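Long-range contact in periplasmic binding protein (Agrobacterium tumefaciens str. B6, PDB 5L9G), which binds the opine mannopine and, as a periplasmic binding protein of an ABC transporter, probably delivers it for uptake: residues 67-81 with 251-263. Numbering follows the deposited sequence.
Sequences VESGSVTWDIIQIGI and TDGYAIVKGAPHR. With MO0 (mannopine), chain C.
The imidazole of H262 meets the carboxylate of D75 at its edge. H262 CD2 lies 2.9 Å from D75 OD2, and the two planes are turned 66° apart. P261 CB sits over one face of the same ring, toward its rim. D75 OD1 accepts from H262 N at 2.8 Å, on the syn side but 31° out of the carboxylate plane. H262 sits at the N-cap position of helix 263-273, and D75 OD2 accepts a hydrogen bond from V24 N. The Y254 ring has I77 O at its edge, while I76 CG2 and Q78 CB approach obliquely; its OH is hydrogen-bonded to W41 NE1.

Strands 76-80 and 251-256 pair antiparallel. I77 and A255 exchange two backbone hydrogen bonds, as do I79 and G253. Just beyond these pairs, V257 N donates a hydrogen bond to D75 O at 2.9 Å. V257 CG1 packs on V72 CG1 at 3.6 Å, and V257 CG2 touches I77 CG2.

At the other end the pair lines the mannopine site. Q78 CG is anti to the backbone N (chi1 -179°), and a bend at chi2 carries NE2 to a weak hydrogen bond with mannopine OAM. S27 and W32 hold Q78 OE1. G80 N gives a straighter bond to mannopine OAB, 2.8 Å. D252 OD2 accepts from mannopine N (2.8 Å) and NE2. This carboxylate probably favours a protonated opine amine, so the paired strands supply charge and polar recognition together.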
loop_
_atom_site.group_PDB
_atom_site.type_symbol
_atom_site.label_atom_id
_atom_site.label_comp_id
_atom_site.label_asym_id
_atom_site.label_seq_id
_atom_site.Cartn_x
_atom_site.Cartn_y
_atom_site.Cartn_z
ATOM N N VAL A 67 -17.553 13.383 -0.592
ATOM C CA VAL A 67 -17.557 14.591 -1.426
ATOM C C VAL A 67 -18.884 14.677 -2.208
ATOM O O VAL A 67 -19.526 15.726 -2.194
ATOM C CB VAL A 67 -16.297 14.679 -2.342
ATOM C CG1 VAL A 67 -16.371 15.877 -3.292
ATOM C CG2 VAL A 67 -15.019 14.748 -1.510
ATOM N N GLU A 68 -19.299 13.561 -2.851
ATOM C CA GLU A 68 -20.534 13.429 -3.645
ATOM C C GLU A 68 -21.793 13.702 -2.816
ATOM O O GLU A 68 -22.738 14.307 -3.326
ATOM C CB GLU A 68 -20.631 12.027 -4.280
ATOM C CG GLU A 68 -19.679 11.783 -5.442
ATOM C CD GLU A 68 -19.588 10.355 -5.953
ATOM O OE1 GLU A 68 -19.665 9.412 -5.130
ATOM O OE2 GLU A 68 -19.391 10.180 -7.178
ATOM N N SER A 69 -21.800 13.272 -1.538
ATOM C CA SER A 69 -22.929 13.452 -0.620
ATOM C C SER A 69 -23.155 14.911 -0.206
ATOM O O SER A 69 -24.291 15.293 0.084
ATOM C CB SER A 69 -22.749 12.587 0.623
ATOM O OG SER A 69 -21.768 13.122 1.497
ATOM N N GLY A 70 -22.079 15.695 -0.159
ATOM C CA GLY A 70 -22.121 17.088 0.272
ATOM C C GLY A 70 -21.845 17.233 1.757
ATOM O O GLY A 70 -21.938 18.334 2.304
ATOM N N SER A 71 -21.498 16.105 2.418
ATOM C CA SER A 71 -21.188 16.023 3.844
ATOM C C SER A 71 -19.792 15.406 4.059
ATOM O O SER A 71 -19.665 14.185 4.233
ATOM C CB SER A 71 -22.268 15.233 4.581
ATOM O OG SER A 71 -23.535 15.862 4.475
ATOM N N VAL A 72 -18.741 16.260 4.016
ATOM C CA VAL A 72 -17.352 15.834 4.214
ATOM C C VAL A 72 -17.025 15.910 5.717
ATOM O O VAL A 72 -17.127 16.985 6.317
ATOM C CB VAL A 72 -16.345 16.641 3.341
ATOM C CG1 VAL A 72 -14.901 16.269 3.680
ATOM C CG2 VAL A 72 -16.615 16.432 1.852
ATOM N N THR A 73 -16.663 14.761 6.318
ATOM C CA THR A 73 -16.286 14.682 7.736
ATOM C C THR A 73 -14.782 14.448 7.905
ATOM O O THR A 73 -14.217 14.854 8.912
ATOM C CB THR A 73 -17.145 13.664 8.531
ATOM O OG1 THR A 73 -17.069 12.373 7.930
ATOM C CG2 THR A 73 -18.601 14.095 8.663
ATOM N N TRP A 74 -14.131 13.819 6.915
ATOM C CA TRP A 74 -12.689 13.545 6.961
ATOM C C TRP A 74 -11.879 14.773 6.562
ATOM O O TRP A 74 -12.289 15.520 5.668
ATOM C CB TRP A 74 -12.341 12.401 6.000
ATOM C CG TRP A 74 -12.881 11.055 6.388
ATOM C CD1 TRP A 74 -13.329 10.662 7.616
ATOM C CD2 TRP A 74 -12.928 9.895 5.550
ATOM N NE1 TRP A 74 -13.694 9.337 7.582
ATOM C CE2 TRP A 74 -13.453 8.839 6.328
ATOM C CE3 TRP A 74 -12.625 9.657 4.196
ATOM C CZ2 TRP A 74 -13.672 7.564 5.801
ATOM C CZ3 TRP A 74 -12.812 8.382 3.683
ATOM C CH2 TRP A 74 -13.342 7.357 4.478
ATOM N N ASP A 75 -10.737 14.990 7.232
ATOM C CA ASP A 75 -9.836 16.087 6.860
ATOM C C ASP A 75 -8.658 15.509 6.085
ATOM O O ASP A 75 -8.525 15.766 4.883
ATOM C CB ASP A 75 -9.355 16.861 8.092
ATOM C CG ASP A 75 -10.453 17.694 8.733
ATOM O OD1 ASP A 75 -11.048 18.524 8.037
ATOM O OD2 ASP A 75 -10.778 17.433 9.880
ATOM N N ILE A 76 -7.831 14.698 6.758
ATOM C CA ILE A 76 -6.675 14.033 6.140
ATOM C C ILE A 76 -7.003 12.572 5.843
ATOM O O ILE A 76 -7.492 11.845 6.715
ATOM C CB ILE A 76 -5.399 14.155 7.034
ATOM C CG1 ILE A 76 -5.060 15.635 7.347
ATOM C CG2 ILE A 76 -4.190 13.380 6.415
ATOM C CD1 ILE A 76 -4.106 15.851 8.513
ATOM N N ILE A 77 -6.663 12.126 4.627
ATOM C CA ILE A 77 -6.806 10.723 4.246
ATOM C C ILE A 77 -5.453 10.183 3.840
ATOM O O ILE A 77 -4.693 10.870 3.133
ATOM C CB ILE A 77 -7.882 10.467 3.145
ATOM C CG1 ILE A 77 -7.665 11.364 1.884
ATOM C CG2 ILE A 77 -9.294 10.615 3.731
ATOM C CD1 ILE A 77 -8.534 11.003 0.658
ATOM N N GLN A 78 -5.146 8.964 4.302
ATOM C CA GLN A 78 -3.926 8.293 3.880
ATOM C C GLN A 78 -4.341 7.447 2.682
ATOM O O GLN A 78 -5.207 6.579 2.805
ATOM C CB GLN A 78 -3.322 7.437 5.003
ATOM C CG GLN A 78 -2.025 6.751 4.592
ATOM C CD GLN A 78 -2.326 5.424 3.933
ATOM O OE1 GLN A 78 -2.883 4.526 4.566
ATOM N NE2 GLN A 78 -2.075 5.312 2.639
ATOM N N ILE A 79 -3.745 7.724 1.519
ATOM C CA ILE A 79 -4.022 6.982 0.288
ATOM C C ILE A 79 -2.737 6.439 -0.330
ATOM O O ILE A 79 -1.635 6.847 0.061
ATOM C CB ILE A 79 -4.833 7.852 -0.738
ATOM C CG1 ILE A 79 -4.058 9.137 -1.149
ATOM C CG2 ILE A 79 -6.260 8.155 -0.209
ATOM C CD1 ILE A 79 -4.601 9.871 -2.437
ATOM N N GLY A 80 -2.885 5.535 -1.300
ATOM C CA GLY A 80 -1.746 5.014 -2.048
ATOM C C GLY A 80 -1.434 5.985 -3.182
ATOM O O GLY A 80 -2.345 6.625 -3.735
ATOM N N ILE A 81 -0.145 6.124 -3.526
ATOM C CA ILE A 81 0.303 7.032 -4.593
ATOM C C ILE A 81 -0.437 6.800 -5.921
ATOM O O ILE A 81 -0.613 7.750 -6.691
ATOM C CB ILE A 81 1.854 6.970 -4.769
ATOM C CG1 ILE A 81 2.391 8.172 -5.590
ATOM C CG2 ILE A 81 2.317 5.605 -5.335
ATOM C CD1 ILE A 81 3.933 8.329 -5.664
ATOM N N THR A 251 4.229 3.386 -2.551
ATOM C CA THR A 251 4.366 4.619 -1.790
ATOM C C THR A 251 3.007 4.989 -1.213
ATOM O O THR A 251 2.018 5.058 -1.944
ATOM C CB THR A 251 4.957 5.754 -2.663
ATOM O OG1 THR A 251 6.197 5.328 -3.216
ATOM C CG2 THR A 251 5.173 7.047 -1.878
ATOM N N ASP A 252 2.949 5.187 0.099
ATOM C CA ASP A 252 1.727 5.665 0.750
ATOM C C ASP A 252 1.975 7.106 1.139
ATOM O O ASP A 252 3.127 7.529 1.295
ATOM C CB ASP A 252 1.380 4.829 1.990
ATOM C CG ASP A 252 0.500 3.623 1.717
ATOM O OD1 ASP A 252 -0.155 3.591 0.642
ATOM O OD2 ASP A 252 0.443 2.731 2.579
ATOM N N GLY A 253 0.899 7.845 1.332
ATOM C CA GLY A 253 1.020 9.239 1.703
ATOM C C GLY A 253 -0.298 9.825 2.095
ATOM O O GLY A 253 -1.285 9.093 2.230
ATOM N N TYR A 254 -0.303 11.151 2.282
ATOM C CA TYR A 254 -1.464 11.885 2.775
ATOM C C TYR A 254 -1.988 12.904 1.783
ATOM O O TYR A 254 -1.212 13.560 1.076
ATOM C CB TYR A 254 -1.135 12.610 4.085
ATOM C CG TYR A 254 -0.735 11.693 5.225
ATOM C CD1 TYR A 254 -1.645 10.794 5.773
ATOM C CD2 TYR A 254 0.554 11.721 5.749
ATOM C CE1 TYR A 254 -1.291 9.960 6.838
ATOM C CE2 TYR A 254 0.926 10.876 6.801
ATOM C CZ TYR A 254 -0.004 10.002 7.344
ATOM O OH TYR A 254 0.361 9.162 8.375
ATOM N N ALA A 255 -3.310 13.095 1.816
ATOM C CA ALA A 255 -4.024 14.091 1.010
ATOM C C ALA A 255 -5.097 14.691 1.917
ATOM O O ALA A 255 -5.461 14.078 2.930
ATOM C CB ALA A 255 -4.672 13.424 -0.191
ATOM N N ILE A 256 -5.579 15.889 1.558
ATOM C CA ILE A 256 -6.651 16.551 2.304
ATOM C C ILE A 256 -7.901 16.496 1.436
ATOM O O ILE A 256 -7.830 16.776 0.244
ATOM C CB ILE A 256 -6.236 17.960 2.803
ATOM C CG1 ILE A 256 -5.169 17.802 3.923
ATOM C CG2 ILE A 256 -7.459 18.769 3.300
ATOM C CD1 ILE A 256 -4.437 19.069 4.331
ATOM N N VAL A 257 -9.016 16.038 2.016
ATOM C CA VAL A 257 -10.294 15.869 1.318
ATOM C C VAL A 257 -10.864 17.229 0.887
ATOM O O VAL A 257 -10.845 18.180 1.673
ATOM C CB VAL A 257 -11.305 15.026 2.152
ATOM C CG1 VAL A 257 -12.582 14.741 1.360
ATOM C CG2 VAL A 257 -10.673 13.715 2.615
ATOM N N LYS A 258 -11.323 17.326 -0.385
ATOM C CA LYS A 258 -11.943 18.542 -0.929
ATOM C C LYS A 258 -13.148 18.895 -0.055
ATOM O O LYS A 258 -14.037 18.065 0.130
ATOM C CB LYS A 258 -12.373 18.322 -2.387
ATOM C CG LYS A 258 -12.801 19.606 -3.104
ATOM C CD LYS A 258 -11.727 20.083 -4.068
ATOM C CE LYS A 258 -11.878 21.538 -4.424
ATOM N NZ LYS A 258 -10.794 21.986 -5.334
ATOM N N GLY A 259 -13.139 20.106 0.496
ATOM C CA GLY A 259 -14.193 20.589 1.376
ATOM C C GLY A 259 -14.029 20.129 2.810
ATOM O O GLY A 259 -15.001 20.167 3.576
ATOM N N ALA A 260 -12.786 19.702 3.194
ATOM C CA ALA A 260 -12.438 19.246 4.551
ATOM C C ALA A 260 -12.937 20.291 5.568
ATOM O O ALA A 260 -12.658 21.480 5.385
ATOM C CB ALA A 260 -10.938 19.075 4.696
ATOM N N PRO A 261 -13.683 19.883 6.625
ATOM C CA PRO A 261 -14.213 20.888 7.575
ATOM C C PRO A 261 -13.158 21.670 8.359
ATOM O O PRO A 261 -13.399 22.814 8.742
ATOM C CB PRO A 261 -15.135 20.073 8.494
ATOM C CG PRO A 261 -14.681 18.659 8.340
ATOM C CD PRO A 261 -14.123 18.514 6.972
ATOM N N HIS A 262 -11.992 21.057 8.590
ATOM C CA HIS A 262 -10.887 21.668 9.331
ATOM C C HIS A 262 -9.670 21.730 8.421
ATOM O O HIS A 262 -8.562 21.391 8.843
ATOM C CB HIS A 262 -10.588 20.860 10.611
ATOM C CG HIS A 262 -11.811 20.451 11.369
ATOM N ND1 HIS A 262 -12.464 21.332 12.209
ATOM C CD2 HIS A 262 -12.471 19.269 11.375
ATOM C CE1 HIS A 262 -13.486 20.659 12.712
ATOM N NE2 HIS A 262 -13.529 19.412 12.246
ATOM N N ARG A 263 -9.894 22.172 7.162
ATOM C CA ARG A 263 -8.906 22.264 6.082
ATOM C C ARG A 263 -7.579 22.929 6.495
ATOM O O ARG A 263 -6.526 22.330 6.294
ATOM C CB ARG A 263 -9.533 22.969 4.860
ATOM C CG ARG A 263 -8.658 22.989 3.606
ATOM C CD ARG A 263 -8.978 24.220 2.778
ATOM N NE ARG A 263 -7.903 24.597 1.858
ATOM C CZ ARG A 263 -6.810 25.278 2.199
ATOM N NH1 ARG A 263 -5.899 25.583 1.284
ATOM N NH2 ARG A 263 -6.609 25.637 3.461
HETATM O OAB MO0 C . -5.585 4.656 -1.387
HETATM C CAF MO0 C . -6.502 3.988 -0.564
HETATM C CAG MO0 C . -5.988 2.654 -0.053
HETATM O OAC MO0 C . -6.297 1.651 -0.957
HETATM C CAH MO0 C . -4.542 2.664 0.380
HETATM O OAM MO0 C . -4.298 3.644 1.319
HETATM C CAI MO0 C . -3.987 1.317 0.844
HETATM O OAD MO0 C . -4.667 0.856 1.971
HETATM C CAJ MO0 C . -2.497 1.348 1.032
HETATM O OAE MO0 C . -1.886 1.704 -0.175
HETATM C CAK MO0 C . -1.897 0.056 1.607
HETATM N N MO0 C . -1.042 0.396 2.752
HETATM C CA MO0 C . -0.235 -0.755 3.228
HETATM C C MO0 C . -0.843 -1.329 4.485
HETATM O O MO0 C . -1.953 -0.911 4.877
HETATM C CB MO0 C . 1.221 -0.415 3.436
HETATM C CG MO0 C . 1.467 0.367 4.708
HETATM C CD MO0 C . 2.746 1.129 4.696
HETATM O OE1 MO0 C . 3.842 0.577 5.372
HETATM N NE2 MO0 C . 2.888 2.227 4.133
HETATM O OXT MO0 C . -0.281 -2.279 5.117
#